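Local coordinates for terminal oxygenase component of carbazole (Janthinobacterium sp., PDB 7BUG), which catalyses, as the terminal oxygenase of carbazole 1,9a-dioxygenase, the angular dioxygenation of carbazole to an unstable cis-hydrodiol that opens to 2'-aminobiphenyl-2,3-diol, at residues Tyr296-Gly301 against Gly328-Asp333; Asn273-Pro276 against Met281-Glu284. All blocks are in the same frame, centred on the assembly; numbering follows the deposited sequence. Where two conformers were deposited one is given.

Contact 1: Tyr296-Gly301 against Gly328-Asp333. With FE2 (Fe (II) ion), chain E.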
loop_
_atom_site.group_PDB
_atom_site.type_symbol
_atom_site.label_atom_id
_atom_site.label_comp_id
_atom_site.label_asym_id
_atom_site.label_seq_id
_atom_site.Cartn_x
_atom_site.Cartn_y
_atom_site.Cartn_z
ATOM N N TYR A 296 20.054 12.151 -3.714
ATOM C CA TYR A 296 21.489 11.920 -3.473
ATOM C C TYR A 296 22.208 12.823 -4.456
ATOM O O TYR A 296 22.329 12.518 -5.692
ATOM C CB TYR A 296 21.806 10.432 -3.606
ATOM C CG TYR A 296 23.264 10.118 -3.445
ATOM C CD1 TYR A 296 24.075 10.746 -2.516
ATOM C CD2 TYR A 296 23.838 9.063 -4.157
ATOM C CE1 TYR A 296 25.406 10.419 -2.352
ATOM C CE2 TYR A 296 25.151 8.688 -3.958
ATOM C CZ TYR A 296 25.968 9.378 -3.084
ATOM O OH TYR A 296 27.317 9.089 -2.904
ATOM N N PHE A 297 22.559 14.005 -3.966
ATOM C CA PHE A 297 23.030 15.109 -4.803
ATOM C C PHE A 297 24.547 15.152 -4.665
ATOM O O PHE A 297 25.084 15.602 -3.640
ATOM C CB PHE A 297 22.323 16.414 -4.413
ATOM C CG PHE A 297 22.584 17.566 -5.355
ATOM C CD1 PHE A 297 23.695 18.371 -5.261
ATOM C CD2 PHE A 297 21.639 17.894 -6.286
ATOM C CE1 PHE A 297 23.872 19.435 -6.133
ATOM C CE2 PHE A 297 21.795 18.953 -7.179
ATOM C CZ PHE A 297 22.923 19.729 -7.079
ATOM N N GLN A 298 25.233 14.545 -5.642
ATOM C CA GLN A 298 26.670 14.245 -5.520
ATOM C C GLN A 298 27.437 15.301 -6.342
ATOM O O GLN A 298 26.988 15.579 -7.504
ATOM C CB GLN A 298 26.989 12.901 -6.178
ATOM C CG GLN A 298 26.566 11.665 -5.430
ATOM C CD GLN A 298 26.797 10.463 -6.342
ATOM O OE1 GLN A 298 26.276 10.409 -7.452
ATOM N NE2 GLN A 298 27.657 9.565 -5.900
ATOM N N THR A 299 28.495 15.883 -5.789
ATOM C CA THR A 299 29.362 16.833 -6.520
ATOM C C THR A 299 30.828 16.505 -6.258
ATOM O O THR A 299 31.155 15.987 -5.205
ATOM C CB THR A 299 29.113 18.309 -6.163
ATOM O OG1 THR A 299 29.612 18.568 -4.857
ATOM C CG2 THR A 299 27.646 18.700 -6.248
ATOM N N LEU A 300 31.658 16.731 -7.283
ATOM C CA LEU A 300 33.120 16.720 -7.135
ATOM C C LEU A 300 33.604 18.121 -7.483
ATOM O O LEU A 300 33.131 18.706 -8.489
ATOM C CB LEU A 300 33.764 15.701 -8.083
ATOM C CG LEU A 300 33.345 14.247 -7.854
ATOM C CD1 LEU A 300 34.045 13.348 -8.886
ATOM C CD2 LEU A 300 33.697 13.802 -6.458
ATOM N N GLY A 301 34.485 18.611 -6.653
ATOM C CA GLY A 301 35.080 19.934 -6.848
ATOM C C GLY A 301 36.556 19.844 -7.141
ATOM O O GLY A 301 37.236 19.059 -6.468
ATOM N N GLY A 328 30.635 3.957 -9.708
ATOM C CA GLY A 328 31.332 2.686 -9.404
ATOM C C GLY A 328 31.831 2.553 -7.969
ATOM O O GLY A 328 32.181 1.432 -7.538
ATOM N N PHE A 329 31.915 3.637 -7.204
ATOM C CA PHE A 329 32.219 3.533 -5.763
ATOM C C PHE A 329 30.929 3.730 -4.956
ATOM O O PHE A 329 30.593 2.900 -4.061
ATOM C CB PHE A 329 33.297 4.552 -5.407
ATOM C CG PHE A 329 33.812 4.497 -4.014
ATOM C CD1 PHE A 329 34.866 3.667 -3.669
ATOM C CD2 PHE A 329 33.255 5.294 -3.025
ATOM C CE1 PHE A 329 35.390 3.688 -2.387
ATOM C CE2 PHE A 329 33.738 5.252 -1.734
ATOM C CZ PHE A 329 34.805 4.452 -1.406
ATOM N N ASN A 330 30.185 4.800 -5.259
ATOM C CA ASN A 330 29.021 5.149 -4.380
ATOM C C ASN A 330 27.777 4.301 -4.636
ATOM O O ASN A 330 26.875 4.330 -3.791
ATOM C CB ASN A 330 28.648 6.634 -4.417
ATOM C CG ASN A 330 29.710 7.492 -3.766
ATOM O OD1 ASN A 330 30.201 8.405 -4.411
ATOM N ND2 ASN A 330 30.078 7.225 -2.517
ATOM N N ASN A 331 27.703 3.550 -5.749
ATOM C CA ASN A 331 26.545 2.656 -5.950
ATOM C C ASN A 331 26.402 1.702 -4.764
ATOM O O ASN A 331 25.250 1.408 -4.412
ATOM C CB ASN A 331 26.647 1.885 -7.266
ATOM C CG ASN A 331 26.131 2.644 -8.456
ATOM O OD1 ASN A 331 25.570 3.755 -8.354
ATOM N ND2 ASN A 331 26.315 2.048 -9.625
ATOM N N ASP A 332 27.482 1.262 -4.122
ATOM C CA ASP A 332 27.376 0.344 -2.957
ATOM C C ASP A 332 26.750 1.091 -1.762
ATOM O O ASP A 332 26.075 0.482 -0.986
ATOM C CB ASP A 332 28.695 -0.318 -2.588
ATOM C CG ASP A 332 29.129 -1.376 -3.609
ATOM O OD1 ASP A 332 28.242 -2.119 -4.137
ATOM O OD2 ASP A 332 30.318 -1.395 -3.918
ATOM N N ASP A 333 26.950 2.403 -1.652
ATOM C CA ASP A 333 26.288 3.184 -0.582
ATOM C C ASP A 333 24.777 3.145 -0.783
ATOM O O ASP A 333 24.052 3.190 0.236
ATOM C CB ASP A 333 26.776 4.629 -0.604
ATOM C CG ASP A 333 28.201 4.737 -0.102
ATOM O OD1 ASP A 333 28.533 4.148 0.958
ATOM O OD2 ASP A 333 28.977 5.337 -0.790
HETATM FE FE FE2 E . 30.370 4.959 1.227
HETATM O O HOH W 1 31.501 6.362 1.034
HETATM O O HOH W 2 29.307 6.736 1.961
#
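Asn330 sets its side chain against the polar ends of Tyr296 and Gln298, which reach it from the strand. With CG anti to the backbone N (chi1 177°), Tyr296 carries its phenol oxygen to 3.0 Å from Asn330 CG, the ring and amide planes almost perpendicular (88°) and Asn330 CB at the ring edge. This is close packing rather than a bond: Tyr296 OH is hydrogen-bonded to Glu284. Gln298 CG lies over the rim of one face of the tyrosine ring, 3.3 Å above its plane, and its amide runs past that of Asn330 in the opposite sense, NE2 standing 3.2 Å from Asn330 OD1 while donating to Leu326 O. Asn330 OD1 accepts from Gln282, and ND2 gives a nearly straight bond (2.8 Å, 167°) to Asp333 OD2, which lies in the amide plane. Asp333 chelates the ferrous iron through OD1 (2.0 Å) and OD2 (2.5 Å), beside two waters, His183 and His187. Replacing Asn330 by alanine is likely to leave Asp333 OD2 without its second-shell donor and Gln282 NE2 without this acceptor. The contact joins strand 293-303, between strands 158-167 and 281-288, to helix 331-344, just beyond helix 307-327.

Contact 2: Asn273-Pro276 against Met281-Glu284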
loop_
_atom_site.group_PDB
_atom_site.type_symbol
_atom_site.label_atom_id
_atom_site.label_comp_id
_atom_site.label_asym_id
_atom_site.label_seq_id
_atom_site.Cartn_x
_atom_site.Cartn_y
_atom_site.Cartn_z
ATOM N N ASN A 273 37.789 15.134 1.611
ATOM C CA ASN A 273 38.931 15.857 1.017
ATOM C C ASN A 273 40.227 15.137 1.340
ATOM O O ASN A 273 40.531 14.961 2.522
ATOM C CB ASN A 273 39.054 17.257 1.614
ATOM C CG ASN A 273 40.128 18.052 0.913
ATOM O OD1 ASN A 273 40.416 17.834 -0.260
ATOM N ND2 ASN A 273 40.699 18.991 1.625
ATOM N N PRO A 274 41.023 14.733 0.332
ATOM C CA PRO A 274 40.636 14.746 -1.071
ATOM C C PRO A 274 39.890 13.448 -1.427
ATOM O O PRO A 274 40.004 12.461 -0.749
ATOM C CB PRO A 274 42.007 14.865 -1.779
ATOM C CG PRO A 274 42.959 14.123 -0.900
ATOM C CD PRO A 274 42.407 14.261 0.505
ATOM N N PHE A 275 39.131 13.475 -2.508
ATOM C CA PHE A 275 38.397 12.294 -3.024
ATOM C C PHE A 275 37.742 12.657 -4.331
ATOM O O PHE A 275 37.301 13.795 -4.443
ATOM C CB PHE A 275 37.302 11.860 -2.055
ATOM C CG PHE A 275 36.942 10.409 -2.235
ATOM C CD1 PHE A 275 37.726 9.427 -1.657
ATOM C CD2 PHE A 275 35.852 10.050 -3.013
ATOM C CE1 PHE A 275 37.421 8.092 -1.873
ATOM C CE2 PHE A 275 35.555 8.707 -3.223
ATOM C CZ PHE A 275 36.362 7.747 -2.663
ATOM N N PRO A 276 37.654 11.782 -5.363
ATOM C CA PRO A 276 38.206 10.404 -5.360
ATOM C C PRO A 276 39.672 10.308 -5.834
ATOM O O PRO A 276 40.214 9.200 -6.000
ATOM C CB PRO A 276 37.273 9.753 -6.386
ATOM C CG PRO A 276 37.096 10.852 -7.406
ATOM C CD PRO A 276 36.828 12.051 -6.537
ATOM N N MET A 281 37.868 17.138 -4.430
ATOM C CA MET A 281 37.123 16.812 -3.208
ATOM C C MET A 281 35.677 16.473 -3.546
ATOM O O MET A 281 35.229 16.771 -4.632
ATOM C CB MET A 281 37.188 17.931 -2.168
ATOM C CG MET A 281 36.873 19.272 -2.663
ATOM S SD MET A 281 37.417 20.539 -1.423
ATOM C CE MET A 281 39.161 20.713 -1.805
ATOM N N GLN A 282 35.041 15.731 -2.649
ATOM C CA GLN A 282 33.651 15.314 -2.890
ATOM C C GLN A 282 32.732 16.030 -1.899
ATOM O O GLN A 282 33.013 16.008 -0.709
ATOM C CB GLN A 282 33.562 13.794 -2.847
ATOM C CG GLN A 282 32.172 13.264 -3.114
ATOM C CD GLN A 282 32.112 11.839 -3.632
ATOM O OE1 GLN A 282 33.107 11.319 -4.140
ATOM N NE2 GLN A 282 30.950 11.193 -3.508
ATOM N N PHE A 283 31.661 16.618 -2.406
ATOM C CA PHE A 283 30.608 17.186 -1.533
ATOM C C PHE A 283 29.299 16.518 -1.932
ATOM O O PHE A 283 28.921 16.552 -3.111
ATOM C CB PHE A 283 30.497 18.700 -1.705
ATOM C CG PHE A 283 31.760 19.533 -1.727
ATOM C CD1 PHE A 283 32.424 19.794 -2.926
ATOM C CD2 PHE A 283 32.261 20.110 -0.565
ATOM C CE1 PHE A 283 33.543 20.621 -2.953
ATOM C CE2 PHE A 283 33.366 20.951 -0.608
ATOM C CZ PHE A 283 33.980 21.229 -1.804
ATOM N N GLU A 284 28.610 15.887 -0.986
ATOM C CA GLU A 284 27.371 15.204 -1.359
ATOM C C GLU A 284 26.296 15.515 -0.307
ATOM O O GLU A 284 26.520 15.431 0.907
ATOM C CB GLU A 284 27.598 13.704 -1.609
ATOM C CG GLU A 284 28.110 12.963 -0.431
ATOM C CD GLU A 284 28.240 11.455 -0.721
ATOM O OE1 GLU A 284 28.588 11.142 -1.891
ATOM O OE2 GLU A 284 27.916 10.652 0.144
#
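The ring of Phe275 meets Gln282 at its edge: OE1 of Gln282 lies in the ring plane, 3.2 Å from Phe275 CD2 and 3.7 Å from CE2, so the amide oxygen faces the polarised C-H rim. The two side chains run alongside each other in the same direction, with the ring and amide planes 56° apart. The Phe329 ring meets that of Phe275 from outside these segments, its plane inclined to it, and the nearest atom of the Phe275 side chain is about 8 Å from the bound Fe (II) ion. At the far end of the amide, Gln282 NE2 donates to Glu284 OE1 over 2.9 Å; the bond is bent (137°) and reaches the carboxylate from above its plane. Both groups have further polar partners next to the iron site. Asn273 ends strand 269-273, and Pro274-Pro276 start the loop that turns the chain back into the neighbouring antiparallel strand 281-288, a beta-hairpin connection in the sheet of the Bet v 1-like catalytic domain. Cis peptide bonds precede both Pro274 and Pro276, bracketing Phe275. Near the base of the hairpin loop, Met281 packs on Asn273. Its chain bends at chi3 (83°), bringing CE to 3.5 Å from Asn273 OD1, while Met281 CB lies 3.8 Å from the same oxygen. The backbone carbonyl of Phe275 also sits close to the strand, its O 3.3 Å from Met281 C.

In the fold
Both contacts are buried and share one sheet: strands 293-303 and 281-288 are neighbours in it, and the contact centres lie 9 Å apart. Contact 1 carries that sheet to the iron-bearing helix 331-344, whereas contact 2 is local to the connection between two successive strands and extends to partly exposed residues at Asn273 and Met281. Their chemistry follows this placement. Contact 1 is dominated by amides, a phenol and a metal-bound carboxylate; contact 2 buries more surface (252 against 118 Å²) and combines aromatic-edge and methyl packing with polar side chains. A probable hydrogen bond between Thr299 OG1 and Phe283 O, and Leu300 packing on Gln282, tie the two together.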